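Local coordinates for probable molybdopterin-guanine dinucleotide biosynthesis protein A (Aquifex aeolicus, PDB 2E8B), which probably transfers, with magnesium, GMP from GTP to molybdenum-bound molybdopterin, giving its guanine dinucleotide form and diphosphate, at residues A[42-53]-A[103-112]. Residues are numbered along the deposited sequence; the frame is centred on the assembly and turned at random.
Sequences VIERVYETAKSV and LSGDLPLMKK
The ends of V46 and L103 meet head-on, CG1 of V46 lying 3.5 Å from CD2 of L103. The two methyls of V46 split the work: CG1 packs on the strand end, and CG2 rests 3.4 Å from the backbone O of L107 in the loop. One turn earlier, V42 runs alongside P108, both pointing the same way. V42 CG1, anti to the backbone N (chi1 172°), comes 3.5 Å from P108 N, and V42 CG2 touches P108 CB. Beside them, CA of I43 is 3.3 Å from G105 O, a close approach of helix and loop backbones. A bend in the R45 chain (chi3 -67°) turns the guanidinium and brings NH2 to P108 O at 3.2 Å. The bond is fairly straight (163°), lies in the guanidinium plane and uses a carbonyl lone pair. T49 OG1 donates to R45 O (3.0 Å) from above the carbonyl plane. This fixes the side chain's rotation, with T49 CG2 3.6 Å from K112 N. A water within hydrogen-bonding distance of T49 OG1 and M110 O can bridge them. The contact sets helix 32-51 against the end of strand 99-104 and the following loop, as in the Rossmann-like GT-A fold of nucleotidyltransferases. That loop carries D106, predicted to bind GTP and magnesium.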
ATOM      1  N   VAL A  42       7.721 -12.047  -1.797  1.00 16.66           N
ATOM      2  CA  VAL A  42       7.806 -10.623  -1.512  1.00 15.50           C
ATOM      3  C   VAL A  42       6.558 -10.120  -0.786  1.00 14.85           C
ATOM      4  O   VAL A  42       6.666  -9.494   0.268  1.00 14.24           O
ATOM      5  CB  VAL A  42       8.012  -9.807  -2.809  1.00 14.92           C
ATOM      6  CG1 VAL A  42       7.903  -8.313  -2.510  1.00 16.46           C
ATOM      7  CG2 VAL A  42       9.379 -10.120  -3.410  1.00 16.86           C
ATOM      8  N   ILE A  43       5.371 -10.400  -1.323  1.00 14.36           N
ATOM      9  CA  ILE A  43       4.162  -9.916  -0.658  1.00 15.08           C
ATOM     10  C   ILE A  43       3.993 -10.587   0.700  1.00 14.76           C
ATOM     11  O   ILE A  43       3.459  -9.990   1.639  1.00 13.40           O
ATOM     12  CB  ILE A  43       2.883 -10.125  -1.516  1.00 15.56           C
ATOM     13  CG1 ILE A  43       1.728  -9.330  -0.897  1.00 16.88           C
ATOM     14  CG2 ILE A  43       2.516 -11.600  -1.591  1.00 15.90           C
ATOM     15  CD1 ILE A  43       0.467  -9.296  -1.744  1.00 17.67           C
ATOM     16  N   GLU A  44       4.453 -11.828   0.808  1.00 15.60           N
ATOM     17  CA  GLU A  44       4.370 -12.544   2.073  1.00 15.20           C
ATOM     18  C   GLU A  44       5.183 -11.766   3.104  1.00 14.98           C
ATOM     19  O   GLU A  44       4.736 -11.553   4.233  1.00 15.50           O
ATOM     20  CB  GLU A  44       4.943 -13.955   1.916  1.00 16.22           C
ATOM     21  CG  GLU A  44       4.821 -14.828   3.154  1.00 20.67           C
ATOM     22  CD  GLU A  44       5.402 -16.217   2.938  1.00 21.82           C
ATOM     23  OE1 GLU A  44       6.625 -16.331   2.724  1.00 27.51           O
ATOM     24  OE2 GLU A  44       4.633 -17.197   2.979  1.00 26.71           O
ATOM     25  N   ARG A  45       6.374 -11.330   2.708  1.00 14.40           N
ATOM     26  CA  ARG A  45       7.232 -10.571   3.605  1.00 16.51           C
ATOM     27  C   ARG A  45       6.620  -9.224   3.975  1.00 16.02           C
ATOM     28  O   ARG A  45       6.688  -8.800   5.133  1.00 16.25           O
ATOM     29  CB  ARG A  45       8.609 -10.351   2.977  1.00 17.03           C
ATOM     30  CG  ARG A  45       9.411 -11.628   2.761  1.00 25.67           C
ATOM     31  CD  ARG A  45      10.908 -11.342   2.745  1.00 27.23           C
ATOM     32  NE  ARG A  45      11.327 -10.555   1.588  1.00 31.72           N
ATOM     33  CZ  ARG A  45      11.470 -11.044   0.358  1.00 32.51           C
ATOM     34  NH1 ARG A  45      11.231 -12.327   0.114  1.00 31.81           N
ATOM     35  NH2 ARG A  45      11.856 -10.248  -0.631  1.00 34.16           N
ATOM     36  N   VAL A  46       6.024  -8.548   2.998  1.00 14.16           N
ATOM     37  CA  VAL A  46       5.408  -7.251   3.253  1.00 14.20           C
ATOM     38  C   VAL A  46       4.267  -7.416   4.247  1.00 14.05           C
ATOM     39  O   VAL A  46       4.087  -6.592   5.142  1.00 13.51           O
ATOM     40  CB  VAL A  46       4.854  -6.620   1.959  1.00 12.92           C
ATOM     41  CG1 VAL A  46       4.076  -5.353   2.284  1.00 14.37           C
ATOM     42  CG2 VAL A  46       5.998  -6.297   1.010  1.00 16.36           C
ATOM     43  N   TYR A  47       3.501  -8.489   4.079  1.00 13.88           N
ATOM     44  CA  TYR A  47       2.372  -8.777   4.950  1.00 15.58           C
ATOM     45  C   TYR A  47       2.833  -9.011   6.384  1.00 16.69           C
ATOM     46  O   TYR A  47       2.256  -8.467   7.328  1.00 15.48           O
ATOM     47  CB  TYR A  47       1.623 -10.010   4.436  1.00 17.20           C
ATOM     48  CG  TYR A  47       0.513 -10.465   5.349  1.00 19.57           C
ATOM     49  CD1 TYR A  47      -0.564  -9.630   5.637  1.00 19.46           C
ATOM     50  CD2 TYR A  47       0.547 -11.726   5.939  1.00 23.09           C
ATOM     51  CE1 TYR A  47      -1.580 -10.041   6.495  1.00 22.91           C
ATOM     52  CE2 TYR A  47      -0.460 -12.146   6.795  1.00 24.10           C
ATOM     53  CZ  TYR A  47      -1.519 -11.300   7.070  1.00 25.28           C
ATOM     54  OH  TYR A  47      -2.527 -11.718   7.906  1.00 26.32           O
ATOM     55  N   GLU A  48       3.877  -9.813   6.545  1.00 17.58           N
ATOM     56  CA  GLU A  48       4.395 -10.094   7.874  1.00 18.65           C
ATOM     57  C   GLU A  48       4.949  -8.820   8.508  1.00 16.90           C
ATOM     58  O   GLU A  48       4.771  -8.585   9.699  1.00 16.86           O
ATOM     59  CB  GLU A  48       5.467 -11.181   7.794  1.00 22.08           C
ATOM     60  CG  GLU A  48       4.930 -12.474   7.198  1.00 28.15           C
ATOM     61  CD  GLU A  48       5.884 -13.642   7.341  1.00 32.11           C
ATOM     62  OE1 GLU A  48       7.029 -13.544   6.850  1.00 35.45           O
ATOM     63  OE2 GLU A  48       5.485 -14.660   7.944  1.00 34.62           O
ATOM     64  N   THR A  49       5.607  -7.988   7.709  1.00 16.29           N
ATOM     65  CA  THR A  49       6.143  -6.735   8.216  1.00 15.81           C
ATOM     66  C   THR A  49       4.991  -5.871   8.730  1.00 14.81           C
ATOM     67  O   THR A  49       5.064  -5.294   9.813  1.00 15.81           O
ATOM     68  CB  THR A  49       6.897  -5.968   7.116  1.00 17.12           C
ATOM     69  OG1 THR A  49       8.054  -6.718   6.727  1.00 18.02           O
ATOM     70  CG2 THR A  49       7.330  -4.599   7.618  1.00 20.11           C
ATOM     71  N   ALA A  50       3.916  -5.795   7.953  1.00 14.63           N
ATOM     72  CA  ALA A  50       2.758  -5.004   8.342  1.00 15.53           C
ATOM     73  C   ALA A  50       2.163  -5.523   9.652  1.00 16.26           C
ATOM     74  O   ALA A  50       1.838  -4.748  10.551  1.00 15.91           O
ATOM     75  CB  ALA A  50       1.711  -5.045   7.241  1.00 15.18           C
ATOM     76  N   LYS A  51       2.024  -6.840   9.761  1.00 16.83           N
ATOM     77  CA  LYS A  51       1.457  -7.428  10.970  1.00 18.42           C
ATOM     78  C   LYS A  51       2.292  -7.140  12.210  1.00 19.12           C
ATOM     79  O   LYS A  51       1.772  -7.183  13.325  1.00 20.25           O
ATOM     80  CB  LYS A  51       1.284  -8.940  10.808  1.00 20.20           C
ATOM     81  CG  LYS A  51       0.011  -9.346  10.074  1.00 22.85           C
ATOM     82  CD  LYS A  51      -1.194  -9.562  11.007  1.00 28.53           C
ATOM     83  CE  LYS A  51      -1.673  -8.291  11.712  1.00 27.65           C
ATOM     84  NZ  LYS A  51      -1.031  -8.076  13.036  1.00 26.55           N
ATOM     85  N   SER A  52       3.577  -6.847  12.029  1.00 17.99           N
ATOM     86  CA  SER A  52       4.436  -6.559  13.175  1.00 18.90           C
ATOM     87  C   SER A  52       4.194  -5.144  13.689  1.00 19.93           C
ATOM     88  O   SER A  52       4.613  -4.793  14.791  1.00 22.89           O
ATOM     89  CB  SER A  52       5.920  -6.734  12.813  1.00 17.12           C
ATOM     90  OG  SER A  52       6.414  -5.695  11.980  1.00 16.78           O
ATOM     91  N   VAL A  53       3.493  -4.347  12.893  1.00 19.03           N
ATOM     92  CA  VAL A  53       3.194  -2.965  13.252  1.00 18.35           C
ATOM     93  C   VAL A  53       1.714  -2.671  13.527  1.00 18.50           C
ATOM     94  O   VAL A  53       1.393  -1.867  14.407  1.00 19.72           O
ATOM     95  CB  VAL A  53       3.676  -1.998  12.139  1.00 17.16           C
ATOM     96  CG1 VAL A  53       3.194  -0.579  12.422  1.00 18.40           C
ATOM     97  CG2 VAL A  53       5.192  -2.032  12.047  1.00 18.96           C
ATOM     98  N   LEU A 103       0.140  -0.037   1.844  1.00 12.34           N
ATOM     99  CA  LEU A 103       1.461  -0.568   1.561  1.00 14.85           C
ATOM    100  C   LEU A 103       1.420  -1.468   0.332  1.00 13.96           C
ATOM    101  O   LEU A 103       0.692  -2.457   0.308  1.00 15.45           O
ATOM    102  CB  LEU A 103       1.927  -1.356   2.793  1.00 17.50           C
ATOM    103  CG  LEU A 103       3.359  -1.851   2.969  1.00 20.21           C
ATOM    104  CD1 LEU A 103       4.334  -0.683   2.912  1.00 16.81           C
ATOM    105  CD2 LEU A 103       3.465  -2.557   4.322  1.00 18.51           C
ATOM    106  N   SER A 104       2.192  -1.116  -0.692  1.00 13.06           N
ATOM    107  CA  SER A 104       2.244  -1.919  -1.910  1.00 13.62           C
ATOM    108  C   SER A 104       2.842  -3.289  -1.583  1.00 13.91           C
ATOM    109  O   SER A 104       3.778  -3.395  -0.789  1.00 13.57           O
ATOM    110  CB  SER A 104       3.098  -1.211  -2.965  1.00 16.33           C
ATOM    111  OG  SER A 104       3.100  -1.939  -4.178  1.00 17.22           O
ATOM    112  N   GLY A 105       2.301  -4.336  -2.196  1.00 14.20           N
ATOM    113  CA  GLY A 105       2.807  -5.673  -1.932  1.00 15.79           C
ATOM    114  C   GLY A 105       4.025  -6.099  -2.735  1.00 16.86           C
ATOM    115  O   GLY A 105       4.410  -7.268  -2.687  1.00 17.00           O
ATOM    116  N   ASP A 106       4.647  -5.169  -3.453  1.00 15.05           N
ATOM    117  CA  ASP A 106       5.817  -5.493  -4.274  1.00 15.20           C
ATOM    118  C   ASP A 106       7.126  -4.847  -3.812  1.00 15.90           C
ATOM    119  O   ASP A 106       8.012  -4.571  -4.622  1.00 19.36           O
ATOM    120  CB  ASP A 106       5.539  -5.101  -5.729  1.00 19.13           C
ATOM    121  CG  ASP A 106       5.369  -3.607  -5.906  1.00 23.20           C
ATOM    122  OD1 ASP A 106       5.388  -2.884  -4.886  1.00 22.08           O
ATOM    123  OD2 ASP A 106       5.213  -3.157  -7.061  1.00 26.97           O
ATOM    124  N   LEU A 107       7.257  -4.626  -2.509  1.00 13.71           N
ATOM    125  CA  LEU A 107       8.456  -4.009  -1.941  1.00 14.37           C
ATOM    126  C   LEU A 107       9.255  -5.060  -1.170  1.00 14.30           C
ATOM    127  O   LEU A 107       9.064  -5.252   0.029  1.00 15.92           O
ATOM    128  CB  LEU A 107       8.040  -2.856  -1.032  1.00 17.09           C
ATOM    129  CG  LEU A 107       7.271  -1.784  -1.819  1.00 17.60           C
ATOM    130  CD1 LEU A 107       6.589  -0.812  -0.867  1.00 17.55           C
ATOM    131  CD2 LEU A 107       8.226  -1.050  -2.752  1.00 21.07           C
ATOM    132  N   PRO A 108      10.188  -5.734  -1.863  1.00 13.63           N
ATOM    133  CA  PRO A 108      11.047  -6.789  -1.322  1.00 15.86           C
ATOM    134  C   PRO A 108      11.959  -6.451  -0.152  1.00 16.35           C
ATOM    135  O   PRO A 108      12.390  -7.348   0.573  1.00 19.98           O
ATOM    136  CB  PRO A 108      11.828  -7.251  -2.549  1.00 14.82           C
ATOM    137  CG  PRO A 108      12.003  -5.983  -3.315  1.00 16.51           C
ATOM    138  CD  PRO A 108      10.627  -5.347  -3.216  1.00 14.01           C
ATOM    139  N   LEU A 109      12.255  -5.169   0.040  1.00 14.21           N
ATOM    140  CA  LEU A 109      13.146  -4.765   1.121  1.00 14.93           C
ATOM    141  C   LEU A 109      12.494  -3.951   2.239  1.00 15.41           C
ATOM    142  O   LEU A 109      13.188  -3.427   3.112  1.00 14.52           O
ATOM    143  CB  LEU A 109      14.325  -3.986   0.535  1.00 14.80           C
ATOM    144  CG  LEU A 109      15.194  -4.832  -0.399  1.00 17.21           C
ATOM    145  CD1 LEU A 109      16.198  -3.951  -1.116  1.00 21.30           C
ATOM    146  CD2 LEU A 109      15.900  -5.914   0.406  1.00 21.66           C
ATOM    147  N   MET A 110      11.169  -3.862   2.228  1.00 16.08           N
ATOM    148  CA  MET A 110      10.464  -3.101   3.258  1.00 15.54           C
ATOM    149  C   MET A 110      10.805  -3.578   4.666  1.00 16.42           C
ATOM    150  O   MET A 110      10.963  -4.775   4.921  1.00 16.17           O
ATOM    151  CB  MET A 110       8.945  -3.171   3.036  1.00 16.00           C
ATOM    152  CG  MET A 110       8.099  -2.354   4.022  1.00 13.59           C
ATOM    153  SD  MET A 110       8.487  -0.563   4.118  1.00  8.77           S
ATOM    154  CE  MET A 110       8.291  -0.070   2.401  1.00 15.51           C
ATOM    155  N   LYS A 111      10.948  -2.617   5.570  1.00 16.48           N
ATOM    156  CA  LYS A 111      11.254  -2.892   6.966  1.00 18.63           C
ATOM    157  C   LYS A 111      10.269  -2.118   7.820  1.00 17.59           C
ATOM    158  O   LYS A 111       9.792  -1.058   7.426  1.00 15.98           O
ATOM    159  CB  LYS A 111      12.675  -2.451   7.319  1.00 22.56           C
ATOM    160  CG  LYS A 111      13.751  -3.441   6.929  1.00 28.65           C
ATOM    161  CD  LYS A 111      15.029  -3.181   7.713  1.00 33.35           C
ATOM    162  CE  LYS A 111      16.021  -4.324   7.529  1.00 35.77           C
ATOM    163  NZ  LYS A 111      17.222  -4.183   8.401  1.00 36.88           N
ATOM    164  N   LYS A 112       9.971  -2.650   8.994  1.00 15.18           N
ATOM    165  CA  LYS A 112       9.029  -2.003   9.885  1.00 14.88           C
ATOM    166  C   LYS A 112       9.438  -0.578  10.237  1.00 14.61           C
ATOM    167  O   LYS A 112       8.581   0.292  10.370  1.00 15.40           O
ATOM    168  CB  LYS A 112       8.882  -2.829  11.161  1.00 17.51           C
ATOM    169  CG  LYS A 112      10.153  -2.921  11.987  1.00 22.24           C
ATOM    170  CD  LYS A 112       9.979  -3.859  13.170  1.00 24.71           C
ATOM    171  CE  LYS A 112       8.836  -3.416  14.060  1.00 25.42           C
ATOM    172  NZ  LYS A 112       8.729  -4.258  15.288  1.00 30.79           N
TER
HETATM  173  O   HOH W   1       8.645  -6.339   4.141  1.00 25.08           O